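Local coordinates for protein methylmalonate-semialdehyde dehydrogenase (Oceanimonas doudoroffii, PDB 4ZZ7) that catalyses the NAD-dependent, acylating oxidation of methylmalonate semialdehyde, as a member of the aldehyde dehydrogenase family, at residues 446-452 with 464-469; 164-170 with 470-475; 341-347 with 378-382; 347-353 with 369-375. The contacts are given in a common frame with arbitrary orientation. Residue numbers count along the deposited sequence, not the author numbering.

Contact 1 (446-452 with 464-469); sequences PVAYHSF and HAYGPD
Three sets of hydrogen bonds fix this pairing. Tyr466 OH donates to Pro446 O at 2.3 Å, a very short bond, and Ser451 OG donates to Tyr466 O at 2.7 Å while accepting from Asp469 N at 3.2 Å, so one hydroxyl (chi1 m) bridges the turn that leads into helix 467-473. Backbone bonds Phe452 N to Ala465 O (2.8 Å) and Ala465 N to Phe452 O (2.7 Å) make a single antiparallel, hydrogen-bonded beta bridge with a CA-CA separation of 4.9 Å. Within 446-452 a type I turn runs from Val447 to His450. Tyr466 and Gly467 both have positive phi, and Gly467 CA approaches His450 O at 3.0 Å and Ala448 O at 3.4 Å, where a CB would clash with His450 O. The bridge places Phe452 in the NAD pocket of this aldehyde dehydrogenase: its side chain touches bound NAD and lies about 4 Å from that of Cys283, an NAD-binding residue. Tyr466 (chi1 p) lays one ring face over Phe452 N, and Tyr466 CE2 meets Phe452 CB at 3.2 Å. Farther out, Trp160 meets both aromatic rings, and Asp469 forms salt bridges with Arg472 and Arg477 of the second subunit.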
loop_
_atom_site.group_PDB
_atom_site.type_symbol
_atom_site.label_atom_id
_atom_site.label_comp_id
_atom_site.label_asym_id
_atom_site.label_seq_id
_atom_site.Cartn_x
_atom_site.Cartn_y
_atom_site.Cartn_z
ATOM N N PRO A 446 16.246 -5.538 -11.114
ATOM C CA PRO A 446 15.474 -5.318 -9.929
ATOM C C PRO A 446 15.638 -6.424 -8.877
ATOM O O PRO A 446 15.722 -7.606 -9.214
ATOM C CB PRO A 446 14.045 -5.281 -10.466
ATOM C CG PRO A 446 14.176 -4.773 -11.843
ATOM C CD PRO A 446 15.413 -5.430 -12.331
ATOM N N VAL A 447 15.660 -6.007 -7.619
ATOM C CA VAL A 447 15.783 -6.903 -6.496
ATOM C C VAL A 447 14.461 -7.671 -6.314
ATOM O O VAL A 447 13.405 -7.228 -6.773
ATOM C CB VAL A 447 16.118 -6.113 -5.224
ATOM C CG1 VAL A 447 16.481 -7.039 -4.062
ATOM C CG2 VAL A 447 17.305 -5.212 -5.467
ATOM N N ALA A 448 14.530 -8.823 -5.648
ATOM C CA ALA A 448 13.380 -9.713 -5.401
ATOM C C ALA A 448 12.099 -9.059 -4.939
ATOM O O ALA A 448 11.024 -9.618 -5.181
ATOM C CB ALA A 448 13.769 -10.778 -4.379
ATOM N N TYR A 449 12.229 -7.931 -4.225
ATOM C CA TYR A 449 11.070 -7.122 -3.737
ATOM C C TYR A 449 10.617 -6.076 -4.770
ATOM O O TYR A 449 9.788 -5.214 -4.491
ATOM C CB TYR A 449 11.282 -6.474 -2.332
ATOM C CG TYR A 449 12.625 -5.801 -2.044
ATOM C CD1 TYR A 449 13.783 -6.559 -1.798
ATOM C CD2 TYR A 449 12.743 -4.404 -1.950
ATOM C CE1 TYR A 449 15.006 -5.954 -1.497
ATOM C CE2 TYR A 449 13.980 -3.792 -1.669
ATOM C CZ TYR A 449 15.111 -4.580 -1.445
ATOM O OH TYR A 449 16.347 -4.044 -1.162
ATOM N N HIS A 450 11.160 -6.174 -5.970
ATOM C CA HIS A 450 10.665 -5.424 -7.096
ATOM C C HIS A 450 10.303 -6.404 -8.209
ATOM O O HIS A 450 10.400 -7.610 -8.031
ATOM C CB HIS A 450 11.693 -4.363 -7.513
ATOM C CG HIS A 450 11.642 -3.124 -6.666
ATOM N ND1 HIS A 450 10.755 -2.087 -6.894
ATOM C CD2 HIS A 450 12.359 -2.771 -5.577
ATOM C CE1 HIS A 450 10.949 -1.146 -5.993
ATOM N NE2 HIS A 450 11.918 -1.535 -5.185
ATOM N N SER A 451 9.839 -5.900 -9.338
ATOM C CA SER A 451 9.510 -6.788 -10.408
ATOM C C SER A 451 10.371 -6.461 -11.576
ATOM O O SER A 451 10.813 -5.326 -11.708
ATOM C CB SER A 451 8.035 -6.700 -10.737
ATOM O OG SER A 451 7.264 -7.247 -9.689
ATOM N N PHE A 452 10.582 -7.490 -12.399
ATOM C CA PHE A 452 11.495 -7.516 -13.564
ATOM C C PHE A 452 10.645 -7.569 -14.809
ATOM O O PHE A 452 9.765 -8.423 -14.923
ATOM C CB PHE A 452 12.319 -8.804 -13.515
ATOM C CG PHE A 452 13.319 -8.969 -14.623
ATOM C CD1 PHE A 452 12.918 -9.271 -15.909
ATOM C CD2 PHE A 452 14.692 -8.891 -14.345
ATOM C CE1 PHE A 452 13.851 -9.458 -16.901
ATOM C CE2 PHE A 452 15.627 -9.069 -15.345
ATOM C CZ PHE A 452 15.202 -9.358 -16.622
ATOM N N HIS A 464 4.626 -7.926 -14.607
ATOM C CA HIS A 464 6.003 -8.321 -14.810
ATOM C C HIS A 464 6.410 -9.493 -13.953
ATOM O O HIS A 464 5.611 -10.009 -13.203
ATOM C CB HIS A 464 6.862 -7.098 -14.608
ATOM C CG HIS A 464 6.602 -6.056 -15.641
ATOM N ND1 HIS A 464 7.401 -4.945 -15.807
ATOM C CD2 HIS A 464 5.643 -5.975 -16.595
ATOM C CE1 HIS A 464 6.942 -4.226 -16.815
ATOM N NE2 HIS A 464 5.874 -4.827 -17.304
ATOM N N ALA A 465 7.650 -9.933 -14.129
ATOM C CA ALA A 465 8.181 -11.120 -13.461
ATOM C C ALA A 465 8.588 -10.824 -12.034
ATOM O O ALA A 465 9.086 -9.729 -11.729
ATOM C CB ALA A 465 9.362 -11.707 -14.224
ATOM N N TYR A 466 8.312 -11.839 -11.195
ATOM C CA TYR A 466 8.616 -11.931 -9.758
ATOM C C TYR A 466 8.141 -10.720 -9.000
ATOM O O TYR A 466 7.414 -9.930 -9.545
ATOM C CB TYR A 466 10.088 -12.367 -9.492
ATOM C CG TYR A 466 11.270 -11.467 -9.852
ATOM C CD1 TYR A 466 11.712 -10.513 -8.968
ATOM C CD2 TYR A 466 12.026 -11.683 -10.993
ATOM C CE1 TYR A 466 12.836 -9.741 -9.236
ATOM C CE2 TYR A 466 13.149 -10.923 -11.261
ATOM C CZ TYR A 466 13.551 -9.941 -10.376
ATOM O OH TYR A 466 14.657 -9.152 -10.617
ATOM N N GLY A 467 8.484 -10.594 -7.731
ATOM C CA GLY A 467 8.176 -9.369 -6.983
ATOM C C GLY A 467 6.700 -9.176 -6.734
ATOM O O GLY A 467 5.971 -10.165 -6.685
ATOM N N PRO A 468 6.248 -7.899 -6.603
ATOM C CA PRO A 468 4.821 -7.624 -6.362
ATOM C C PRO A 468 3.870 -8.025 -7.493
ATOM O O PRO A 468 2.753 -8.512 -7.240
ATOM C CB PRO A 468 4.784 -6.114 -6.203
ATOM C CG PRO A 468 6.169 -5.757 -5.775
ATOM C CD PRO A 468 7.010 -6.632 -6.638
ATOM N N ASP A 469 4.300 -7.822 -8.727
ATOM C CA ASP A 469 3.481 -8.179 -9.859
ATOM C C ASP A 469 3.195 -9.651 -9.917
ATOM O O ASP A 469 2.118 -10.033 -10.362
ATOM C CB ASP A 469 4.132 -7.713 -11.136
ATOM C CG ASP A 469 4.019 -6.219 -11.310
ATOM O OD1 ASP A 469 3.652 -5.514 -10.361
ATOM O OD2 ASP A 469 4.265 -5.708 -12.409
#

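Contact 2 (164-170 with 470-475); sequences MAIVCGN and AVRFYT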
loop_
_atom_site.group_PDB
_atom_site.type_symbol
_atom_site.label_atom_id
_atom_site.label_comp_id
_atom_site.label_asym_id
_atom_site.label_seq_id
_atom_site.Cartn_x
_atom_site.Cartn_y
_atom_site.Cartn_z
ATOM N N MET A 164 6.894 -18.008 -5.583
ATOM C CA MET A 164 5.819 -17.040 -5.345
ATOM C C MET A 164 4.472 -17.644 -5.719
ATOM O O MET A 164 3.484 -17.427 -5.018
ATOM C CB MET A 164 6.039 -15.731 -6.122
ATOM C CG MET A 164 4.925 -14.689 -5.931
ATOM S SD MET A 164 4.694 -14.152 -4.225
ATOM C CE MET A 164 6.162 -13.156 -4.045
ATOM N N ALA A 165 4.432 -18.398 -6.814
ATOM C CA ALA A 165 3.191 -19.002 -7.261
ATOM C C ALA A 165 2.663 -19.969 -6.207
ATOM O O ALA A 165 1.467 -19.954 -5.882
ATOM C CB ALA A 165 3.402 -19.702 -8.587
ATOM N N ILE A 166 3.561 -20.785 -5.659
ATOM C CA ILE A 166 3.176 -21.815 -4.695
ATOM C C ILE A 166 2.701 -21.158 -3.404
ATOM O O ILE A 166 1.619 -21.438 -2.906
ATOM C CB ILE A 166 4.323 -22.799 -4.423
ATOM C CG1 ILE A 166 4.470 -23.739 -5.623
ATOM C CG2 ILE A 166 4.062 -23.616 -3.173
ATOM C CD1 ILE A 166 5.773 -24.506 -5.673
ATOM N N VAL A 167 3.496 -20.243 -2.885
ATOM C CA VAL A 167 3.160 -19.594 -1.632
ATOM C C VAL A 167 1.844 -18.818 -1.763
ATOM O O VAL A 167 1.138 -18.650 -0.772
ATOM C CB VAL A 167 4.322 -18.698 -1.149
ATOM C CG1 VAL A 167 4.200 -17.259 -1.669
ATOM C CG2 VAL A 167 4.403 -18.718 0.356
ATOM N N CYS A 168 1.516 -18.358 -2.977
ATOM C CA CYS A 168 0.200 -17.762 -3.266
ATOM C C CYS A 168 -1.055 -18.731 -3.324
ATOM O O CYS A 168 -2.198 -18.299 -3.641
ATOM C CB CYS A 168 0.298 -16.960 -4.551
ATOM S SG CYS A 168 1.217 -15.433 -4.314
ATOM N N GLY A 169 -0.838 -20.020 -3.027
ATOM C CA GLY A 169 -1.903 -21.006 -2.954
ATOM C C GLY A 169 -2.084 -21.847 -4.202
ATOM O O GLY A 169 -3.065 -22.573 -4.288
ATOM N N ASN A 170 -1.158 -21.775 -5.164
ATOM C CA ASN A 170 -1.275 -22.548 -6.410
ATOM C C ASN A 170 -0.492 -23.865 -6.392
ATOM O O ASN A 170 0.354 -24.111 -5.532
ATOM C CB ASN A 170 -0.747 -21.732 -7.585
ATOM C CG ASN A 170 -1.478 -20.436 -7.774
ATOM O OD1 ASN A 170 -2.665 -20.435 -8.082
ATOM N ND2 ASN A 170 -0.774 -19.318 -7.614
ATOM N N ALA A 470 4.130 -10.478 -9.454
ATOM C CA ALA A 470 3.905 -11.923 -9.450
ATOM C C ALA A 470 2.819 -12.304 -8.460
ATOM O O ALA A 470 2.071 -13.248 -8.661
ATOM C CB ALA A 470 5.185 -12.655 -9.141
ATOM N N VAL A 471 2.707 -11.539 -7.398
ATOM C CA VAL A 471 1.617 -11.742 -6.458
ATOM C C VAL A 471 0.288 -11.552 -7.179
ATOM O O VAL A 471 -0.636 -12.339 -7.023
ATOM C CB VAL A 471 1.706 -10.793 -5.245
ATOM C CG1 VAL A 471 0.492 -10.995 -4.357
ATOM C CG2 VAL A 471 2.980 -11.058 -4.443
ATOM N N ARG A 472 0.229 -10.511 -7.998
ATOM C CA ARG A 472 -0.965 -10.192 -8.783
ATOM C C ARG A 472 -1.200 -11.091 -9.993
ATOM O O ARG A 472 -2.362 -11.298 -10.413
ATOM C CB ARG A 472 -0.937 -8.729 -9.215
ATOM C CG ARG A 472 -1.029 -7.798 -8.029
ATOM C CD ARG A 472 -2.356 -7.905 -7.279
ATOM N NE ARG A 472 -3.381 -7.126 -7.975
ATOM C CZ ARG A 472 -4.328 -7.619 -8.784
ATOM N NH1 ARG A 472 -4.455 -8.944 -9.036
ATOM N NH2 ARG A 472 -5.177 -6.774 -9.352
ATOM N N PHE A 473 -0.113 -11.610 -10.555
ATOM C CA PHE A 473 -0.229 -12.517 -11.680
ATOM C C PHE A 473 -0.633 -13.892 -11.230
ATOM O O PHE A 473 -1.407 -14.548 -11.923
ATOM C CB PHE A 473 1.056 -12.622 -12.469
ATOM C CG PHE A 473 0.923 -13.500 -13.677
ATOM C CD1 PHE A 473 0.284 -13.034 -14.818
ATOM C CD2 PHE A 473 1.398 -14.799 -13.663
ATOM C CE1 PHE A 473 0.152 -13.836 -15.930
ATOM C CE2 PHE A 473 1.258 -15.618 -14.770
ATOM C CZ PHE A 473 0.638 -15.136 -15.902
ATOM N N TYR A 474 -0.103 -14.320 -10.079
ATOM C CA TYR A 474 -0.410 -15.641 -9.536
ATOM C C TYR A 474 -1.661 -15.662 -8.667
ATOM O O TYR A 474 -1.946 -16.673 -8.039
ATOM C CB TYR A 474 0.800 -16.226 -8.785
ATOM C CG TYR A 474 1.990 -16.458 -9.673
ATOM C CD1 TYR A 474 1.841 -17.027 -10.909
ATOM C CD2 TYR A 474 3.275 -16.130 -9.263
ATOM C CE1 TYR A 474 2.924 -17.237 -11.729
ATOM C CE2 TYR A 474 4.363 -16.345 -10.075
ATOM C CZ TYR A 474 4.168 -16.901 -11.316
ATOM O OH TYR A 474 5.191 -17.143 -12.197
ATOM N N THR A 475 -2.416 -14.574 -8.633
ATOM C CA THR A 475 -3.732 -14.615 -7.983
ATOM C C THR A 475 -4.829 -13.982 -8.817
ATOM O O THR A 475 -4.547 -13.305 -9.820
ATOM C CB THR A 475 -3.726 -13.875 -6.638
ATOM O OG1 THR A 475 -3.497 -12.478 -6.871
ATOM C CG2 THR A 475 -2.682 -14.484 -5.691
#
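Apolar contacts make up most of this junction between the C-terminal ends of helices 156-167 and 467-473. Met164 reaches across with CG 3.8 Å from Ala470 CB and SD 3.5 Å from Val471 CG2, and its CG also lies 4.0 Å from Tyr474 CD2, at the ring edge. Cys168 fills the next position, its CB 4.0 Å from Thr475 CG2 and 4.3 Å from Tyr474 CB. The aromatic component is a CH-pi contact: Ala165 CB stands 3.6 Å from the centroid of the Tyr474 ring, almost on the ring normal, so a small side chain lets the helix settle on the ring face. Beyond it, Tyr474 OH bonds to Ser224 of strand 220-226. Hydrogen bonding across the contact rests on Asn170, whose ND2 donates to Tyr474 O at 2.9 Å. Asn170 ND2 also donates to Ala165 O at 2.9 Å, inside its own segment, where a Schellman motif with Gly169 at positive phi ends the helix. Asn170 OD1 accepts from Gly143 N. The chemistry thus implies a buried, largely apolar interface in which one amide side chain bonds to carbonyl oxygens at the ends of both helices.

Contact 3 (341-347 with 378-382); sequences SAEQQGA and EMTSY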
loop_
_atom_site.group_PDB
_atom_site.type_symbol
_atom_site.label_atom_id
_atom_site.label_comp_id
_atom_site.label_asym_id
_atom_site.label_seq_id
_atom_site.Cartn_x
_atom_site.Cartn_y
_atom_site.Cartn_z
ATOM N N SER A 341 29.829 -11.287 -39.590
ATOM C CA SER A 341 28.825 -10.367 -40.138
ATOM C C SER A 341 29.141 -8.923 -39.820
ATOM O O SER A 341 28.961 -8.053 -40.670
ATOM C CB SER A 341 27.425 -10.696 -39.597
ATOM O OG SER A 341 26.500 -9.628 -39.792
ATOM N N ALA A 342 29.605 -8.665 -38.601
ATOM C CA ALA A 342 29.954 -7.300 -38.206
ATOM C C ALA A 342 31.210 -6.822 -38.931
ATOM O O ALA A 342 31.288 -5.670 -39.375
ATOM C CB ALA A 342 30.141 -7.202 -36.708
ATOM N N GLU A 343 32.186 -7.721 -39.058
ATOM C CA GLU A 343 33.414 -7.416 -39.806
ATOM C C GLU A 343 33.162 -7.205 -41.299
ATOM O O GLU A 343 33.679 -6.260 -41.895
ATOM C CB GLU A 343 34.426 -8.533 -39.629
ATOM C CG GLU A 343 35.795 -8.158 -40.149
ATOM C CD GLU A 343 36.844 -9.158 -39.759
ATOM O OE1 GLU A 343 37.891 -8.715 -39.239
ATOM O OE2 GLU A 343 36.606 -10.371 -39.967
ATOM N N GLN A 344 32.375 -8.110 -41.874
ATOM C CA GLN A 344 31.935 -8.002 -43.251
ATOM C C GLN A 344 31.231 -6.675 -43.538
ATOM O O GLN A 344 31.537 -6.059 -44.550
ATOM C CB GLN A 344 31.017 -9.164 -43.624
ATOM C CG GLN A 344 30.777 -9.293 -45.127
ATOM C CD GLN A 344 29.594 -10.187 -45.476
ATOM O OE1 GLN A 344 29.036 -10.873 -44.610
ATOM N NE2 GLN A 344 29.203 -10.185 -46.754
ATOM N N GLN A 345 30.317 -6.228 -42.664
ATOM C CA GLN A 345 29.556 -4.962 -42.899
ATOM C C GLN A 345 30.307 -3.653 -42.563
ATOM O O GLN A 345 29.716 -2.587 -42.576
ATOM C CB GLN A 345 28.192 -4.997 -42.186
ATOM C CG GLN A 345 27.235 -6.043 -42.752
ATOM C CD GLN A 345 25.924 -6.166 -41.977
ATOM O OE1 GLN A 345 25.909 -6.211 -40.741
ATOM N NE2 GLN A 345 24.822 -6.251 -42.699
ATOM N N GLY A 346 31.600 -3.744 -42.260
ATOM C CA GLY A 346 32.469 -2.568 -42.096
ATOM C C GLY A 346 32.979 -2.273 -40.688
ATOM O O GLY A 346 33.717 -1.311 -40.497
ATOM N N ALA A 347 32.603 -3.095 -39.705
ATOM C CA ALA A 347 32.915 -2.825 -38.286
ATOM C C ALA A 347 34.327 -3.251 -37.944
ATOM O O ALA A 347 34.823 -4.221 -38.497
ATOM C CB ALA A 347 31.927 -3.525 -37.358
ATOM N N GLU A 378 22.497 0.005 -39.034
ATOM C CA GLU A 378 22.126 -0.754 -40.236
ATOM C C GLU A 378 22.673 -2.191 -40.257
ATOM O O GLU A 378 22.264 -2.984 -41.106
ATOM C CB GLU A 378 22.470 -0.005 -41.547
ATOM C CG GLU A 378 23.584 1.045 -41.504
ATOM C CD GLU A 378 23.156 2.389 -40.871
ATOM O OE1 GLU A 378 24.050 3.169 -40.475
ATOM O OE2 GLU A 378 21.936 2.687 -40.751
ATOM N N MET A 379 23.562 -2.524 -39.312
ATOM C CA MET A 379 24.228 -3.839 -39.267
ATOM C C MET A 379 23.335 -4.882 -38.606
ATOM O O MET A 379 22.635 -4.594 -37.660
ATOM C CB MET A 379 25.557 -3.754 -38.511
ATOM C CG MET A 379 26.518 -2.675 -38.995
ATOM S SD MET A 379 28.077 -2.655 -38.075
ATOM C CE MET A 379 29.091 -1.492 -38.981
ATOM N N THR A 380 23.376 -6.106 -39.110
ATOM C CA THR A 380 22.505 -7.179 -38.633
ATOM C C THR A 380 22.919 -7.617 -37.250
ATOM O O THR A 380 22.092 -7.987 -36.421
ATOM C CB THR A 380 22.581 -8.410 -39.550
ATOM O OG1 THR A 380 22.443 -7.991 -40.897
ATOM C CG2 THR A 380 21.468 -9.402 -39.252
ATOM N N SER A 381 24.220 -7.605 -37.017
ATOM C CA SER A 381 24.770 -7.936 -35.710
ATOM C C SER A 381 24.361 -6.927 -34.605
ATOM O O SER A 381 24.342 -7.282 -33.419
ATOM C CB SER A 381 26.295 -8.071 -35.824
ATOM O OG SER A 381 26.831 -7.121 -36.732
ATOM N N TYR A 382 24.051 -5.685 -34.987
ATOM C CA TYR A 382 23.500 -4.699 -34.046
ATOM C C TYR A 382 21.987 -4.799 -33.864
ATOM O O TYR A 382 21.479 -4.585 -32.772
ATOM C CB TYR A 382 23.839 -3.263 -34.469
ATOM C CG TYR A 382 23.029 -2.217 -33.725
ATOM C CD1 TYR A 382 23.458 -1.725 -32.511
ATOM C CD2 TYR A 382 21.820 -1.749 -34.236
ATOM C CE1 TYR A 382 22.726 -0.781 -31.827
ATOM C CE2 TYR A 382 21.078 -0.810 -33.554
ATOM C CZ TYR A 382 21.530 -0.326 -32.350
ATOM O OH TYR A 382 20.757 0.596 -31.689
#
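A Schellman motif that ends helix 329-344 meets the N-terminus of helix 380-383, and a glutamine side chain beside the motif joins the two. In the motif, Gly346, the C-prime residue with positive phi, has its N 3.3 Å from Glu343 O, and Ala347 N bonds to Ala342 O at 2.9 Å. Gln345, just past the helical residues, reaches across with its side chain (chi1 m, chi2 t). Gln345 OE1 accepts from Thr380 N at 3.0 Å, satisfying an amide at the start of the second helix, where Met379 occupies the N-cap position; Gln345 NE2 makes a weak bond of 3.5 Å to Thr380 OG1. The carboxamide therefore binds the backbone of Thr380 and, only weakly, its side chain. Nearby, Ala342 CB lies 3.3 Å from Ser381 OG, the closest approach of the helix body, and the nearly extended Met379 side chain carries Met379 CE to within 3.8 Å of Ala347 CB. The contact is partly buried, and no other chain of the assembly touches its two segments. Ala342 and Ala347 also touch Ile372 of strand 370-373, while Ser381 O bonds to Gln392 of strand 390-396, so the paired helix ends lie beside adjacent strands of one sheet.

Contact 4 (347-353 with 369-375); sequences ATIVVDG and GTLIDHV
Leu371, Val351 and Thr348 lose the most surface here and define the pairing of two antiparallel strands. Thr348 sits opposite Asp373 in a hydrogen-bonded pair, CA atoms 4.9 Å apart, with Thr348 N to Asp373 O at 2.9 Å and Asp373 N to Thr348 O at 2.7 Å. Thr348 (chi1 m) sets its OG1 2.9 Å from His374 ND1, a hydrogen bond at the end of the ladder. Val351 faces Leu371 in a second hydrogen-bonded pair, CA atoms 4.8 Å apart, with Val351 N to Leu371 O at 3.2 Å and Leu371 N to Val351 O at 3.0 Å. Between the two pairs the register slips by one residue in a classic beta bulge: Val350 and Val351 both oppose Leu371, Val350 takes helical backbone angles (-58/-45), and Ile349 centres an inverse gamma turn. The antiparallel pair, joined by a long irregular connection, edges a sheet of the aldehyde dehydrogenase fold in which strand 370-373 runs parallel to strand 390-396. Leu371 CB meets Val351 CG2 at 3.8 Å and Val350 CB at 4.2 Å on the face covered by helix 296-308. On the other face Ile349 CD1 lies 3.8 Å from Ile372 CG1 and Ala347 CB 3.5 Å from Ile372 CG2, beside helix 329-344. At the far end a water bonds Gly369 O at 2.9 Å and, weakly, Asp352 O at 3.4 Å.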
loop_
_atom_site.group_PDB
_atom_site.type_symbol
_atom_site.label_atom_id
_atom_site.label_comp_id
_atom_site.label_asym_id
_atom_site.label_seq_id
_atom_site.Cartn_x
_atom_site.Cartn_y
_atom_site.Cartn_z
ATOM N N ALA A 347 32.603 -3.095 -39.705
ATOM C CA ALA A 347 32.915 -2.825 -38.286
ATOM C C ALA A 347 34.327 -3.251 -37.944
ATOM O O ALA A 347 34.823 -4.221 -38.497
ATOM C CB ALA A 347 31.927 -3.525 -37.358
ATOM N N THR A 348 34.951 -2.523 -37.021
ATOM C CA THR A 348 36.316 -2.795 -36.545
ATOM C C THR A 348 36.317 -3.880 -35.439
ATOM O O THR A 348 35.688 -3.714 -34.382
ATOM C CB THR A 348 36.983 -1.504 -35.976
ATOM O OG1 THR A 348 36.778 -0.388 -36.856
ATOM C CG2 THR A 348 38.481 -1.706 -35.742
ATOM N N ILE A 349 37.015 -4.989 -35.679
ATOM C CA ILE A 349 37.113 -6.063 -34.687
ATOM C C ILE A 349 38.332 -5.798 -33.806
ATOM O O ILE A 349 39.366 -6.444 -33.931
ATOM C CB ILE A 349 37.180 -7.466 -35.337
ATOM C CG1 ILE A 349 35.953 -7.729 -36.228
ATOM C CG2 ILE A 349 37.290 -8.568 -34.279
ATOM C CD1 ILE A 349 34.604 -7.668 -35.525
ATOM N N VAL A 350 38.166 -4.856 -32.881
ATOM C CA VAL A 350 39.249 -4.396 -31.989
ATOM C C VAL A 350 39.873 -5.510 -31.162
ATOM O O VAL A 350 41.082 -5.547 -31.031
ATOM C CB VAL A 350 38.772 -3.304 -31.002
ATOM C CG1 VAL A 350 39.906 -2.864 -30.078
ATOM C CG2 VAL A 350 38.231 -2.094 -31.743
ATOM N N VAL A 351 39.052 -6.372 -30.570
ATOM C CA VAL A 351 39.544 -7.550 -29.841
ATOM C C VAL A 351 38.837 -8.785 -30.377
ATOM O O VAL A 351 37.611 -8.848 -30.333
ATOM C CB VAL A 351 39.310 -7.443 -28.317
ATOM C CG1 VAL A 351 39.992 -8.592 -27.586
ATOM C CG2 VAL A 351 39.843 -6.128 -27.773
ATOM N N ASP A 352 39.598 -9.754 -30.888
ATOM C CA ASP A 352 39.018 -10.906 -31.590
ATOM C C ASP A 352 39.045 -12.093 -30.642
ATOM O O ASP A 352 40.103 -12.454 -30.117
ATOM C CB ASP A 352 39.793 -11.196 -32.879
ATOM C CG ASP A 352 39.047 -12.084 -33.841
ATOM O OD1 ASP A 352 37.984 -12.629 -33.554
ATOM O OD2 ASP A 352 39.535 -12.257 -34.946
ATOM N N GLY A 353 37.868 -12.667 -30.414
ATOM C CA GLY A 353 37.729 -13.881 -29.638
ATOM C C GLY A 353 37.043 -14.987 -30.410
ATOM O O GLY A 353 36.478 -15.876 -29.789
ATOM N N GLY A 369 36.119 -13.195 -25.175
ATOM C CA GLY A 369 35.546 -11.856 -25.083
ATOM C C GLY A 369 35.994 -10.997 -26.250
ATOM O O GLY A 369 37.182 -10.801 -26.444
ATOM N N THR A 370 35.041 -10.500 -27.032
ATOM C CA THR A 370 35.338 -9.716 -28.227
ATOM C C THR A 370 34.807 -8.288 -28.105
ATOM O O THR A 370 33.772 -8.067 -27.494
ATOM C CB THR A 370 34.780 -10.384 -29.513
ATOM O OG1 THR A 370 33.498 -9.849 -29.832
ATOM C CG2 THR A 370 34.667 -11.866 -29.365
ATOM N N LEU A 371 35.522 -7.341 -28.713
ATOM C CA LEU A 371 35.118 -5.935 -28.779
ATOM C C LEU A 371 34.977 -5.560 -30.239
ATOM O O LEU A 371 35.908 -5.789 -31.006
ATOM C CB LEU A 371 36.177 -5.055 -28.148
ATOM C CG LEU A 371 35.684 -3.785 -27.464
ATOM C CD1 LEU A 371 36.861 -2.950 -26.998
ATOM C CD2 LEU A 371 34.829 -2.946 -28.386
ATOM N N ILE A 372 33.822 -5.016 -30.627
ATOM C CA ILE A 372 33.595 -4.507 -31.996
ATOM C C ILE A 372 33.447 -2.987 -31.899
ATOM O O ILE A 372 32.809 -2.504 -30.979
ATOM C CB ILE A 372 32.355 -5.136 -32.647
ATOM C CG1 ILE A 372 32.466 -6.659 -32.599
ATOM C CG2 ILE A 372 32.259 -4.691 -34.087
ATOM C CD1 ILE A 372 31.260 -7.411 -33.124
ATOM N N ASP A 373 34.049 -2.233 -32.814
ATOM C CA ASP A 373 33.995 -0.758 -32.768
ATOM C C ASP A 373 33.433 -0.267 -34.102
ATOM O O ASP A 373 33.410 -1.013 -35.090
ATOM C CB ASP A 373 35.395 -0.176 -32.444
ATOM C CG ASP A 373 35.393 1.349 -32.084
ATOM O OD1 ASP A 373 34.343 1.971 -31.822
ATOM O OD2 ASP A 373 36.490 1.944 -32.070
ATOM N N HIS A 374 32.918 0.964 -34.103
ATOM C CA HIS A 374 32.322 1.606 -35.301
ATOM C C HIS A 374 31.160 0.798 -35.880
ATOM O O HIS A 374 31.104 0.545 -37.092
ATOM C CB HIS A 374 33.383 1.868 -36.383
ATOM C CG HIS A 374 34.567 2.625 -35.880
ATOM N ND1 HIS A 374 35.810 2.045 -35.725
ATOM C CD2 HIS A 374 34.692 3.905 -35.456
ATOM C CE1 HIS A 374 36.654 2.942 -35.244
ATOM N NE2 HIS A 374 35.999 4.077 -35.065
ATOM N N VAL A 375 30.239 0.394 -35.006
ATOM C CA VAL A 375 29.072 -0.372 -35.438
ATOM C C VAL A 375 27.990 0.642 -35.733
ATOM O O VAL A 375 27.990 1.740 -35.154
ATOM C CB VAL A 375 28.599 -1.454 -34.421
ATOM C CG1 VAL A 375 29.771 -2.157 -33.761
ATOM C CG2 VAL A 375 27.697 -0.871 -33.363
HETATM O O HOH W 1 39.617 -12.255 -26.796
#

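The four contacts form two neighbouring pairs. Contacts 1 and 2 have centres 12 Å apart and share helix 467-473, one joining it to the loop beside bound NAD, the other to helix 156-167; both touch the second subunit, so the helix links the loop that carries an NAD contact with the assembly interface. Contacts 3 and 4, centres 10 Å apart, share Ala347 and combine successive helices and strands at an edge of the sheet that holds strands 370-373 and 390-396. Along the chain contact 4 is nested inside contact 3, and contact 3 inside the long loop closed by contact 2, which also encloses contact 1. Contacts 2 and 3, centres 44 Å apart, lie on opposite sides of the chain's centre.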